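Local coordinates for N-acetyltransferase domain-containing protein (Deinococcus radiodurans, PDB 3S6F), which binds coenzyme A and is probably a GNAT-type N-acetyltransferase that transfers acetyl groups to amines of a substrate that is not identified, at residues Ala22-Phe27 against Asp57-Phe63; Ala48-Leu52 against Arg97-Leu102; Glu17-Gln23 against Val51-Thr55. All coordinates share one frame; numbering follows the deposited sequence.

Contact 1. Residues Ala22-Phe27 against Asp57-Phe63; sequences AQLGGF and DGQVIGF
In this GNAT-type fold the loop that leads from strand 11-13 to helix 37-46 is pinned, through Q23 to F27, onto the start of strand 60-68. The backbone N of V60 donates to O of Q23 at 2.9 Å, in the plane of that carbonyl and nearly straight (165°). Beside this bond the Q59 side chain turns back over the loop: CG is anti to the backbone N (chi1 174°) and the chain bends at chi2, so that NE2 serves two carbonyls. It donates to O of V60, from above the carbonyl plane, and weakly to O of G25 at 2.9 Å. OE1 of Q59 accepts a hydrogen bond from a water that also donates to O of A22, while a second water joins NE2 of Q23 to O of D57. The extended Q23 side chain lies along the G58 peptide, its CD 3.5 Å from G58 O; its OE1 turns to the backbone N of T20. OD1 of D57 accepts from the backbone N of Q59, closing an Asx turn, and is also hydrogen-bonded to OG1 of T55.

F27 supplies the apolar half. F63 sends its edge into the F27 face in a T-shaped pair, with planes at 87° and centroids 4.9 Å apart, and CD1 of F63 stands over the ring centre. CZ of F27 reaches CG1 of V60, whose other methyl, CG2, lies 3.8 Å from CD2 of L24. The F27 side chain comes to about 7 Å from coenzyme A. Helix 37-46 packs on L24 through W41 and L44 and on both phenylalanines through L40; strand 73-81 adds E80 to the two rings, and strand 49-54 borders I61 and F63 through A53 and L52.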
ATOM      1  N   ALA A  22      -6.819  -9.678  23.615  1.00 14.86           N
ATOM      2  CA  ALA A  22      -7.311  -8.953  24.797  1.00 16.64           C
ATOM      3  C   ALA A  22      -6.574  -7.667  25.079  1.00 17.15           C
ATOM      4  O   ALA A  22      -7.072  -6.867  25.859  1.00 19.76           O
ATOM      5  CB  ALA A  22      -7.278  -9.823  26.056  1.00 18.73           C
ATOM      6  N   GLN A  23      -5.383  -7.497  24.520  1.00 13.09           N
ATOM      7  CA  GLN A  23      -4.561  -6.309  24.656  1.00 12.97           C
ATOM      8  C   GLN A  23      -4.671  -5.359  23.463  1.00 11.80           C
ATOM      9  O   GLN A  23      -4.060  -4.307  23.472  1.00 12.02           O
ATOM     10  CB  GLN A  23      -3.108  -6.687  24.882  1.00 12.71           C
ATOM     11  CG  GLN A  23      -2.941  -7.382  26.242  1.00 13.61           C
ATOM     12  CD  GLN A  23      -1.605  -7.993  26.469  1.00 14.90           C
ATOM     13  OE1 GLN A  23      -1.053  -8.598  25.560  1.00 15.61           O
ATOM     14  NE2 GLN A  23      -1.099  -7.914  27.704  1.00 17.05           N
ATOM     15  N   LEU A  24      -5.494  -5.699  22.478  1.00 12.14           N
ATOM     16  CA  LEU A  24      -5.698  -4.937  21.247  1.00 11.51           C
ATOM     17  C   LEU A  24      -7.094  -4.323  21.180  1.00 11.51           C
ATOM     18  O   LEU A  24      -7.507  -3.868  20.125  1.00 11.99           O
ATOM     19  CB  LEU A  24      -5.427  -5.832  20.020  1.00 11.80           C
ATOM     20  CG  LEU A  24      -3.952  -6.108  19.759  1.00 11.89           C
ATOM     21  CD1 LEU A  24      -3.820  -7.243  18.744  1.00 13.36           C
ATOM     22  CD2 LEU A  24      -3.222  -4.894  19.238  1.00 12.20           C
ATOM     23  N   GLY A  25      -7.816  -4.268  22.289  1.00 12.34           N
ATOM     24  CA  GLY A  25      -9.062  -3.567  22.331  1.00 13.14           C
ATOM     25  C   GLY A  25      -8.895  -2.060  22.375  1.00 12.07           C
ATOM     26  O   GLY A  25      -7.836  -1.536  22.746  1.00 12.57           O
ATOM     27  N   GLY A  26      -9.956  -1.339  21.995  1.00 12.61           N
ATOM     28  CA  GLY A  26      -9.992   0.116  22.064  1.00 13.08           C
ATOM     29  C   GLY A  26      -9.643   0.901  20.820  1.00 11.81           C
ATOM     30  O   GLY A  26      -9.539   2.119  20.902  1.00 13.83           O
ATOM     31  N   PHE A  27      -9.430   0.217  19.695  1.00 11.29           N
ATOM     32  CA  PHE A  27      -9.094   0.862  18.434  1.00 10.98           C
ATOM     33  C   PHE A  27     -10.329   0.999  17.565  1.00 11.56           C
ATOM     34  O   PHE A  27     -11.447   0.594  17.923  1.00 12.81           O
ATOM     35  CB  PHE A  27      -7.941   0.116  17.771  1.00 10.12           C
ATOM     36  CG  PHE A  27      -6.670   0.280  18.522  1.00  9.27           C
ATOM     37  CD1 PHE A  27      -6.013   1.500  18.521  1.00  9.10           C
ATOM     38  CD2 PHE A  27      -6.136  -0.741  19.280  1.00 11.25           C
ATOM     39  CE1 PHE A  27      -4.866   1.691  19.259  1.00  9.57           C
ATOM     40  CE2 PHE A  27      -4.960  -0.550  19.986  1.00 11.04           C
ATOM     41  CZ  PHE A  27      -4.341   0.679  19.978  1.00 11.16           C
ATOM     42  N   ASP A  57       1.310  -2.657  31.615  1.00 18.06           N
ATOM     43  CA  ASP A  57       0.431  -3.795  31.756  1.00 18.57           C
ATOM     44  C   ASP A  57       0.225  -4.594  30.462  1.00 17.43           C
ATOM     45  O   ASP A  57      -0.443  -5.624  30.480  1.00 19.77           O
ATOM     46  CB  ASP A  57      -0.938  -3.404  32.337  1.00 19.22           C
ATOM     47  CG  ASP A  57      -1.764  -2.490  31.421  1.00 19.77           C
ATOM     48  OD1 ASP A  57      -1.297  -2.147  30.288  1.00 18.22           O
ATOM     49  OD2 ASP A  57      -2.912  -2.152  31.819  1.00 23.47           O
ATOM     50  N   GLY A  58       0.809  -4.138  29.346  1.00 15.32           N
ATOM     51  CA  GLY A  58       0.740  -4.830  28.093  1.00 14.00           C
ATOM     52  C   GLY A  58      -0.357  -4.361  27.162  1.00 13.32           C
ATOM     53  O   GLY A  58      -0.373  -4.788  26.002  1.00 13.03           O
ATOM     54  N   GLN A  59      -1.262  -3.481  27.617  1.00 12.72           N
ATOM     55  CA  GLN A  59      -2.247  -2.927  26.700  1.00 11.98           C
ATOM     56  C   GLN A  59      -1.556  -2.182  25.581  1.00 11.03           C
ATOM     57  O   GLN A  59      -0.656  -1.387  25.820  1.00 11.60           O
ATOM     58  CB  GLN A  59      -3.169  -1.952  27.420  1.00 12.84           C
ATOM     59  CG  GLN A  59      -4.187  -1.158  26.555  1.00 13.96           C
ATOM     60  CD  GLN A  59      -5.265  -2.000  25.900  1.00 14.43           C
ATOM     61  OE1 GLN A  59      -5.860  -2.875  26.572  1.00 18.04           O
ATOM     62  NE2 GLN A  59      -5.565  -1.729  24.583  1.00 13.80           N
ATOM     63  N   VAL A  60      -2.027  -2.391  24.354  1.00 10.05           N
ATOM     64  CA  VAL A  60      -1.574  -1.633  23.206  1.00  9.72           C
ATOM     65  C   VAL A  60      -2.387  -0.334  23.139  1.00  9.51           C
ATOM     66  O   VAL A  60      -3.616  -0.379  23.039  1.00 10.64           O
ATOM     67  CB  VAL A  60      -1.706  -2.435  21.896  1.00  9.63           C
ATOM     68  CG1 VAL A  60      -1.253  -1.576  20.690  1.00 10.43           C
ATOM     69  CG2 VAL A  60      -0.868  -3.743  21.990  1.00 10.95           C
ATOM     70  N   ILE A  61      -1.748   0.823  23.204  0.68  9.45           N
ATOM     71  CA  ILE A  61      -2.489   2.069  23.151  0.68 10.44           C
ATOM     72  C   ILE A  61      -2.231   2.867  21.873  0.68  9.92           C
ATOM     73  O   ILE A  61      -2.889   3.867  21.633  0.68 10.46           O
ATOM     74  CB  ILE A  61      -2.368   2.928  24.442  0.68 10.96           C
ATOM     75  CG1 ILE A  61      -0.912   3.290  24.718  0.68 11.85           C
ATOM     76  CG2 ILE A  61      -2.998   2.211  25.660  0.68 12.73           C
ATOM     77  CD1 ILE A  61      -0.260   4.295  23.755  0.68 13.19           C
ATOM     78  N   GLY A  62      -1.326   2.376  21.011  1.00  8.73           N
ATOM     79  CA  GLY A  62      -1.156   2.965  19.683  1.00  8.07           C
ATOM     80  C   GLY A  62      -0.576   1.942  18.779  1.00  7.98           C
ATOM     81  O   GLY A  62       0.197   1.076  19.231  1.00  8.68           O
ATOM     82  N   PHE A  63      -0.875   2.036  17.478  1.00  7.60           N
ATOM     83  CA  PHE A  63      -0.258   1.129  16.508  1.00  7.78           C
ATOM     84  C   PHE A  63      -0.215   1.795  15.174  1.00  7.24           C
ATOM     85  O   PHE A  63      -0.951   2.743  14.869  1.00  7.52           O
ATOM     86  CB  PHE A  63      -0.976  -0.236  16.410  1.00  8.08           C
ATOM     87  CG  PHE A  63      -2.257  -0.208  15.612  1.00  8.43           C
ATOM     88  CD1 PHE A  63      -3.435   0.208  16.163  1.00  8.62           C
ATOM     89  CD2 PHE A  63      -2.225  -0.558  14.278  1.00  9.03           C
ATOM     90  CE1 PHE A  63      -4.581   0.267  15.401  1.00 10.44           C
ATOM     91  CE2 PHE A  63      -3.381  -0.539  13.530  1.00  9.55           C
ATOM     92  CZ  PHE A  63      -4.541  -0.094  14.079  1.00 10.07           C
TER
HETATM   93  O   HOH W   1      -7.676  -4.256  25.288  1.00 20.76           O
HETATM   94  O   HOH W   2      -2.924  -6.522  29.644  1.00 27.24           O

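Contact 2. Residues Ala48-Leu52 against Arg97-Leu102; sequences AVFVL and RVLTEL
V49 and V51, two residues apart on strand 49-54 and so on the same face of the sheet, meet helix 90-102 of the GNAT fold and have the most surface buried here, 77 and 76 Å². This is alpha/beta packing: the helix packs on the sheet, its axis 7.9 Å from that of the strand and roughly antiparallel to it (150°). The joint is held by apolar packing of methyl and methylene groups.

V49 works mainly through CG2. With CG1 anti to the carbonyl carbon (chi1 -62°), CG2 sits between the backbone N and the carbonyl carbon and points into the angle between two helix residues one turn apart. There it meets CG2 of V98 at 4.0 Å and CD2 of L102 at 3.7 Å. The CB of E101 lies against the same methyl, also at 4.0 Å, and E101 contributes the third largest area, 45 Å². Its chain bends at chi2, and its CG comes within 4.3 Å of CG2 of V51, so E101 bridges the two valines with its aliphatic part.

R97 touches the strand mainly with its CB. From there the chain runs out, extended from CG to NE, away from the strand; NE forms a salt bridge with E93, and the guanidinium makes a cation-pi contact with F12 of the edge strand 11-13. Beneath the helix, V98 also packs on V64 and I76, and L102 on S68 and A74, which carries the same interface onto strands 60-68 and 73-81. V51 fits closest to the helix backbone: its CG1 lies 4.0 Å from CB of R97, and its CG2, anti to the carbonyl carbon, rests 3.7 Å from the backbone N of V98.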
ATOM      1  N   ALA A  48       3.429  -6.258   6.415  1.00  7.13           N
ATOM      2  CA  ALA A  48       4.883  -6.395   6.222  1.00  7.91           C
ATOM      3  C   ALA A  48       5.622  -6.085   7.506  1.00  7.66           C
ATOM      4  O   ALA A  48       6.492  -6.844   7.948  1.00  9.47           O
ATOM      5  CB  ALA A  48       5.385  -5.522   5.081  1.00  8.95           C
ATOM      6  N   VAL A  49       5.319  -4.937   8.104  1.00  7.51           N
ATOM      7  CA  VAL A  49       5.902  -4.479   9.358  1.00  8.04           C
ATOM      8  C   VAL A  49       4.829  -3.711  10.104  1.00  7.37           C
ATOM      9  O   VAL A  49       3.838  -3.225   9.522  1.00  7.48           O
ATOM     10  CB  VAL A  49       7.175  -3.601   9.165  1.00  8.57           C
ATOM     11  CG1 VAL A  49       8.318  -4.368   8.474  1.00 11.07           C
ATOM     12  CG2 VAL A  49       6.834  -2.296   8.448  1.00  9.90           C
ATOM     13  N   PHE A  50       5.040  -3.545  11.391  1.00  7.39           N
ATOM     14  CA  PHE A  50       4.152  -2.745  12.237  1.00  7.34           C
ATOM     15  C   PHE A  50       4.908  -2.304  13.467  1.00  7.35           C
ATOM     16  O   PHE A  50       5.966  -2.865  13.785  1.00  8.27           O
ATOM     17  CB  PHE A  50       2.863  -3.513  12.611  1.00  7.37           C
ATOM     18  CG  PHE A  50       3.130  -4.751  13.389  1.00  7.42           C
ATOM     19  CD1 PHE A  50       3.275  -4.726  14.772  1.00  9.04           C
ATOM     20  CD2 PHE A  50       3.255  -5.974  12.746  1.00  8.95           C
ATOM     21  CE1 PHE A  50       3.532  -5.878  15.484  1.00  9.74           C
ATOM     22  CE2 PHE A  50       3.515  -7.120  13.474  1.00  9.68           C
ATOM     23  CZ  PHE A  50       3.652  -7.066  14.841  1.00  9.73           C
ATOM     24  N   VAL A  51       4.352  -1.307  14.162  1.00  7.76           N
ATOM     25  CA  VAL A  51       4.889  -0.859  15.444  1.00  7.65           C
ATOM     26  C   VAL A  51       3.734  -0.717  16.432  1.00  7.40           C
ATOM     27  O   VAL A  51       2.708  -0.155  16.068  1.00  8.24           O
ATOM     28  CB  VAL A  51       5.675   0.469  15.356  1.00  8.11           C
ATOM     29  CG1 VAL A  51       6.392   0.778  16.679  1.00  9.52           C
ATOM     30  CG2 VAL A  51       6.688   0.455  14.202  1.00  9.70           C
ATOM     31  N   LEU A  52       3.905  -1.254  17.625  1.00  7.61           N
ATOM     32  CA  LEU A  52       2.978  -1.136  18.734  1.00  8.32           C
ATOM     33  C   LEU A  52       3.582  -0.310  19.852  1.00  8.25           C
ATOM     34  O   LEU A  52       4.757  -0.475  20.166  1.00 10.63           O
ATOM     35  CB  LEU A  52       2.657  -2.536  19.319  1.00  8.30           C
ATOM     36  CG  LEU A  52       2.262  -3.620  18.323  1.00  9.11           C
ATOM     37  CD1 LEU A  52       1.959  -4.937  19.028  1.00 10.78           C
ATOM     38  CD2 LEU A  52       1.057  -3.182  17.467  1.00 10.11           C
ATOM     39  N   ARG A  97       9.012   5.409  13.631  1.00  9.25           N
ATOM     40  CA  ARG A  97       9.444   4.034  13.852  1.00  9.79           C
ATOM     41  C   ARG A  97       9.036   3.109  12.716  1.00  8.88           C
ATOM     42  O   ARG A  97       9.815   2.235  12.356  1.00 10.08           O
ATOM     43  CB  ARG A  97       8.944   3.535  15.197  1.00  9.79           C
ATOM     44  CG  ARG A  97       9.729   4.165  16.356  1.00 11.01           C
ATOM     45  CD  ARG A  97       9.107   3.832  17.686  1.00 11.39           C
ATOM     46  NE  ARG A  97       9.887   4.359  18.804  1.00 12.31           N
ATOM     47  CZ  ARG A  97      10.802   3.668  19.472  1.00 12.97           C
ATOM     48  NH1 ARG A  97      11.080   2.406  19.190  1.00 14.11           N
ATOM     49  NH2 ARG A  97      11.410   4.269  20.495  1.00 16.19           N
ATOM     50  N   VAL A  98       7.848   3.275  12.136  1.00  8.70           N
ATOM     51  CA  VAL A  98       7.460   2.375  11.043  1.00  8.71           C
ATOM     52  C   VAL A  98       8.284   2.677   9.785  1.00  9.03           C
ATOM     53  O   VAL A  98       8.641   1.760   9.042  1.00  9.56           O
ATOM     54  CB  VAL A  98       5.944   2.379  10.774  1.00  8.52           C
ATOM     55  CG1 VAL A  98       5.455   3.569   9.950  1.00  9.34           C
ATOM     56  CG2 VAL A  98       5.537   1.052  10.119  1.00  9.73           C
ATOM     57  N   LEU A  99       8.637   3.955   9.590  1.00  9.63           N
ATOM     58  CA  LEU A  99       9.486   4.309   8.461  1.00 10.47           C
ATOM     59  C   LEU A  99      10.871   3.671   8.626  1.00 10.91           C
ATOM     60  O   LEU A  99      11.435   3.166   7.655  1.00 11.98           O
ATOM     61  CB  LEU A  99       9.550   5.834   8.271  1.00 11.01           C
ATOM     62  CG  LEU A  99       8.243   6.485   7.837  1.00 11.24           C
ATOM     63  CD1 LEU A  99       8.336   8.009   7.963  1.00 14.05           C
ATOM     64  CD2 LEU A  99       7.844   6.064   6.442  1.00 11.58           C
ATOM     65  N   THR A 100      11.377   3.612   9.844  1.00 11.25           N
ATOM     66  CA  THR A 100      12.637   2.915  10.114  1.00 11.77           C
ATOM     67  C   THR A 100      12.500   1.426   9.786  1.00 11.25           C
ATOM     68  O   THR A 100      13.389   0.821   9.142  1.00 12.69           O
ATOM     69  CB  THR A 100      13.084   3.126  11.544  1.00 12.70           C
ATOM     70  OG1 THR A 100      13.358   4.529  11.723  1.00 15.31           O
ATOM     71  CG2 THR A 100      14.306   2.264  11.895  1.00 16.16           C
ATOM     72  N   GLU A 101      11.397   0.799  10.177  1.00 10.51           N
ATOM     73  CA  GLU A 101      11.195  -0.635   9.880  1.00 10.36           C
ATOM     74  C   GLU A 101      11.115  -0.925   8.398  1.00 10.01           C
ATOM     75  O   GLU A 101      11.575  -1.955   7.917  1.00 12.19           O
ATOM     76  CB  GLU A 101       9.983  -1.198  10.576  1.00 10.72           C
ATOM     77  CG  GLU A 101      10.029  -1.220  12.086  1.00 11.97           C
ATOM     78  CD  GLU A 101      11.242  -1.930  12.605  1.00 12.56           C
ATOM     79  OE1 GLU A 101      11.398  -3.115  12.257  1.00 12.63           O
ATOM     80  OE2 GLU A 101      12.015  -1.342  13.354  1.00 15.04           O
ATOM     81  N   LEU A 102      10.528   0.001   7.643  1.00  9.97           N
ATOM     82  CA  LEU A 102      10.368  -0.156   6.209  1.00  9.82           C
ATOM     83  C   LEU A 102      11.666  -0.026   5.445  1.00 11.05           C
ATOM     84  O   LEU A 102      11.819  -0.619   4.372  1.00 11.47           O
ATOM     85  CB  LEU A 102       9.361   0.862   5.661  1.00  9.68           C
ATOM     86  CG  LEU A 102       7.897   0.534   5.952  1.00  8.60           C
ATOM     87  CD1 LEU A 102       7.022   1.726   5.662  1.00  9.61           C
ATOM     88  CD2 LEU A 102       7.466  -0.727   5.194  1.00  9.51           C
TER

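Contact 3. Residues Glu17-Gln23 against Val51-Thr55; sequences EGVTPAQ and VLART
R54 leaves strand 49-54 with CG anti to its carbonyl carbon (chi1 -57°), runs straight through chi2 and bends at chi3 (73°), which carries its guanidinium across to the loop at G18 and V19. V19 answers with CG2, also anti to its own carbonyl carbon, set 3.6 Å above the guanidinium plane and over its centre. NH2 of R54 donates to O of G18 at 2.8 Å; the bond is bent (143°), and the donor stands above the carbonyl plane. The methyl over the face and the bond to G18 O probably limit how the guanidinium can turn.

The contact fastens the loop between strand 11-13 and helix 37-46 of the GNAT fold to the C-terminal end of strand 49-54, the neighbour of strand 11-13 in the sheet. The same guanidinium also reaches G58 O through NH2 and Q13 OE1 through NH1, so one arginine spans the loop, strand 11-13 and the turn into strand 60-68. The Q23 amide stands steeply to the guanidinium. OE1 of Q23, already engaged by T20, lies 3.1 Å from NH2 of R54, but at an angle too poor for a bond. The same CG2 of V19 also meets CD1 of L52 at 3.8 Å.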
ATOM      1  N   GLU A  17       4.856 -10.940  19.792  1.00 11.27           N
ATOM      2  CA  GLU A  17       5.242 -11.737  20.965  1.00 11.23           C
ATOM      3  C   GLU A  17       4.746 -11.039  22.219  1.00 11.33           C
ATOM      4  O   GLU A  17       5.021  -9.876  22.438  1.00 13.29           O
ATOM      5  CB  GLU A  17       6.757 -11.964  20.998  1.00 12.37           C
ATOM      6  CG  GLU A  17       7.240 -12.797  19.831  1.00 12.58           C
ATOM      7  CD  GLU A  17       8.691 -13.223  19.975  1.00 14.43           C
ATOM      8  OE1 GLU A  17       9.491 -12.386  20.436  1.00 21.39           O
ATOM      9  OE2 GLU A  17       9.070 -14.382  19.691  1.00 14.18           O
ATOM     10  N   GLY A  18       3.996 -11.762  23.035  1.00 11.17           N
ATOM     11  CA  GLY A  18       3.484 -11.184  24.262  1.00 11.96           C
ATOM     12  C   GLY A  18       2.259 -10.312  24.099  1.00 12.17           C
ATOM     13  O   GLY A  18       1.838  -9.662  25.063  1.00 14.72           O
ATOM     14  N   VAL A  19       1.662 -10.283  22.906  1.00 11.04           N
ATOM     15  CA  VAL A  19       0.460  -9.485  22.645  1.00 11.00           C
ATOM     16  C   VAL A  19      -0.702 -10.410  22.347  1.00 11.52           C
ATOM     17  O   VAL A  19      -0.639 -11.225  21.414  1.00 12.40           O
ATOM     18  CB  VAL A  19       0.671  -8.576  21.430  1.00 11.36           C
ATOM     19  CG1 VAL A  19      -0.602  -7.746  21.114  1.00 12.36           C
ATOM     20  CG2 VAL A  19       1.873  -7.667  21.626  1.00 12.96           C
ATOM     21  N   THR A  20      -1.763 -10.286  23.135  1.00 12.75           N
ATOM     22  CA  THR A  20      -2.964 -11.043  22.897  1.00 14.08           C
ATOM     23  C   THR A  20      -4.041 -10.160  22.273  1.00 13.02           C
ATOM     24  O   THR A  20      -3.979  -8.944  22.377  1.00 12.77           O
ATOM     25  CB  THR A  20      -3.507 -11.582  24.240  1.00 14.65           C
ATOM     26  OG1 THR A  20      -3.889 -10.455  25.045  1.00 16.40           O
ATOM     27  CG2 THR A  20      -2.457 -12.452  24.960  1.00 18.12           C
ATOM     28  N   PRO A  21      -5.091 -10.773  21.711  1.00 13.51           N
ATOM     29  CA  PRO A  21      -6.235  -9.960  21.264  1.00 13.52           C
ATOM     30  C   PRO A  21      -6.850  -9.143  22.398  1.00 13.95           C
ATOM     31  O   PRO A  21      -7.295  -8.014  22.184  1.00 15.27           O
ATOM     32  CB  PRO A  21      -7.198 -10.988  20.668  1.00 14.81           C
ATOM     33  CG  PRO A  21      -6.286 -12.049  20.193  1.00 15.87           C
ATOM     34  CD  PRO A  21      -5.177 -12.154  21.214  1.00 14.45           C
ATOM     35  N   ALA A  22      -6.819  -9.678  23.615  1.00 14.86           N
ATOM     36  CA  ALA A  22      -7.311  -8.953  24.797  1.00 16.64           C
ATOM     37  C   ALA A  22      -6.574  -7.667  25.079  1.00 17.15           C
ATOM     38  O   ALA A  22      -7.072  -6.867  25.859  1.00 19.76           O
ATOM     39  CB  ALA A  22      -7.278  -9.823  26.056  1.00 18.73           C
ATOM     40  N   GLN A  23      -5.383  -7.497  24.520  1.00 13.09           N
ATOM     41  CA  GLN A  23      -4.561  -6.309  24.656  1.00 12.97           C
ATOM     42  C   GLN A  23      -4.671  -5.359  23.463  1.00 11.80           C
ATOM     43  O   GLN A  23      -4.060  -4.307  23.472  1.00 12.02           O
ATOM     44  CB  GLN A  23      -3.108  -6.687  24.882  1.00 12.71           C
ATOM     45  CG  GLN A  23      -2.941  -7.382  26.242  1.00 13.61           C
ATOM     46  CD  GLN A  23      -1.605  -7.993  26.469  1.00 14.90           C
ATOM     47  OE1 GLN A  23      -1.053  -8.598  25.560  1.00 15.61           O
ATOM     48  NE2 GLN A  23      -1.099  -7.914  27.704  1.00 17.05           N
ATOM     49  N   VAL A  51       4.352  -1.307  14.162  1.00  7.76           N
ATOM     50  CA  VAL A  51       4.889  -0.859  15.444  1.00  7.65           C
ATOM     51  C   VAL A  51       3.734  -0.717  16.432  1.00  7.40           C
ATOM     52  O   VAL A  51       2.708  -0.155  16.068  1.00  8.24           O
ATOM     53  CB  VAL A  51       5.675   0.469  15.356  1.00  8.11           C
ATOM     54  CG1 VAL A  51       6.392   0.778  16.679  1.00  9.52           C
ATOM     55  CG2 VAL A  51       6.688   0.455  14.202  1.00  9.70           C
ATOM     56  N   LEU A  52       3.905  -1.254  17.625  1.00  7.61           N
ATOM     57  CA  LEU A  52       2.978  -1.136  18.734  1.00  8.32           C
ATOM     58  C   LEU A  52       3.582  -0.310  19.852  1.00  8.25           C
ATOM     59  O   LEU A  52       4.757  -0.475  20.166  1.00 10.63           O
ATOM     60  CB  LEU A  52       2.657  -2.536  19.319  1.00  8.30           C
ATOM     61  CG  LEU A  52       2.262  -3.620  18.323  1.00  9.11           C
ATOM     62  CD1 LEU A  52       1.959  -4.937  19.028  1.00 10.78           C
ATOM     63  CD2 LEU A  52       1.057  -3.182  17.467  1.00 10.11           C
ATOM     64  N   ALA A  53       2.741   0.503  20.482  1.00  8.62           N
ATOM     65  CA  ALA A  53       3.063   1.256  21.691  1.00  9.38           C
ATOM     66  C   ALA A  53       2.230   0.679  22.819  1.00 10.23           C
ATOM     67  O   ALA A  53       1.015   0.572  22.674  1.00 10.20           O
ATOM     68  CB  ALA A  53       2.739   2.732  21.495  1.00 10.90           C
ATOM     69  N   ARG A  54       2.894   0.257  23.897  1.00 10.56           N
ATOM     70  CA  ARG A  54       2.256  -0.480  24.989  1.00 11.50           C
ATOM     71  C   ARG A  54       2.536   0.190  26.330  1.00 12.15           C
ATOM     72  O   ARG A  54       3.645   0.640  26.589  1.00 13.35           O
ATOM     73  CB  ARG A  54       2.779  -1.923  25.045  1.00 11.79           C
ATOM     74  CG  ARG A  54       2.571  -2.670  23.730  1.00 11.94           C
ATOM     75  CD  ARG A  54       3.065  -4.106  23.798  1.00 13.27           C
ATOM     76  NE  ARG A  54       2.204  -4.956  24.591  1.00 12.93           N
ATOM     77  CZ  ARG A  54       2.462  -6.206  24.909  1.00 11.96           C
ATOM     78  NH1 ARG A  54       3.623  -6.750  24.627  1.00 13.05           N
ATOM     79  NH2 ARG A  54       1.556  -6.898  25.549  1.00 14.24           N
ATOM     80  N   THR A  55       1.536   0.174  27.188  1.00 12.97           N
ATOM     81  CA  THR A  55       1.725   0.527  28.599  1.00 14.42           C
ATOM     82  C   THR A  55       2.338  -0.688  29.331  1.00 15.57           C
ATOM     83  O   THR A  55       2.381  -1.794  28.811  1.00 15.77           O
ATOM     84  CB  THR A  55       0.394   0.981  29.229  1.00 16.03           C
ATOM     85  OG1 THR A  55      -0.633   0.052  28.878  1.00 15.53           O
ATOM     86  CG2 THR A  55       0.016   2.347  28.763  1.00 17.27           C
TER

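From the N terminus, the loop after strand 11-13 first meets strand 49-54 in contact 3 and then, a few residues on, the start of strand 60-68 in contact 1. The two cross along the chain, share A22 and Q23, and have centres about 6 Å apart; each closes a loop that contains helix 37-46. Between their second segments, A53 of strand 49-54 probably hydrogen-bonds through its backbone to both I61 and G62, a classic beta bulge. Contact 2 takes the same strand, sharing V51 and L52 with contact 3, and closes a longer loop to helix 90-102, which crosses that of contact 1. Its V51 and L52 also pack on F63.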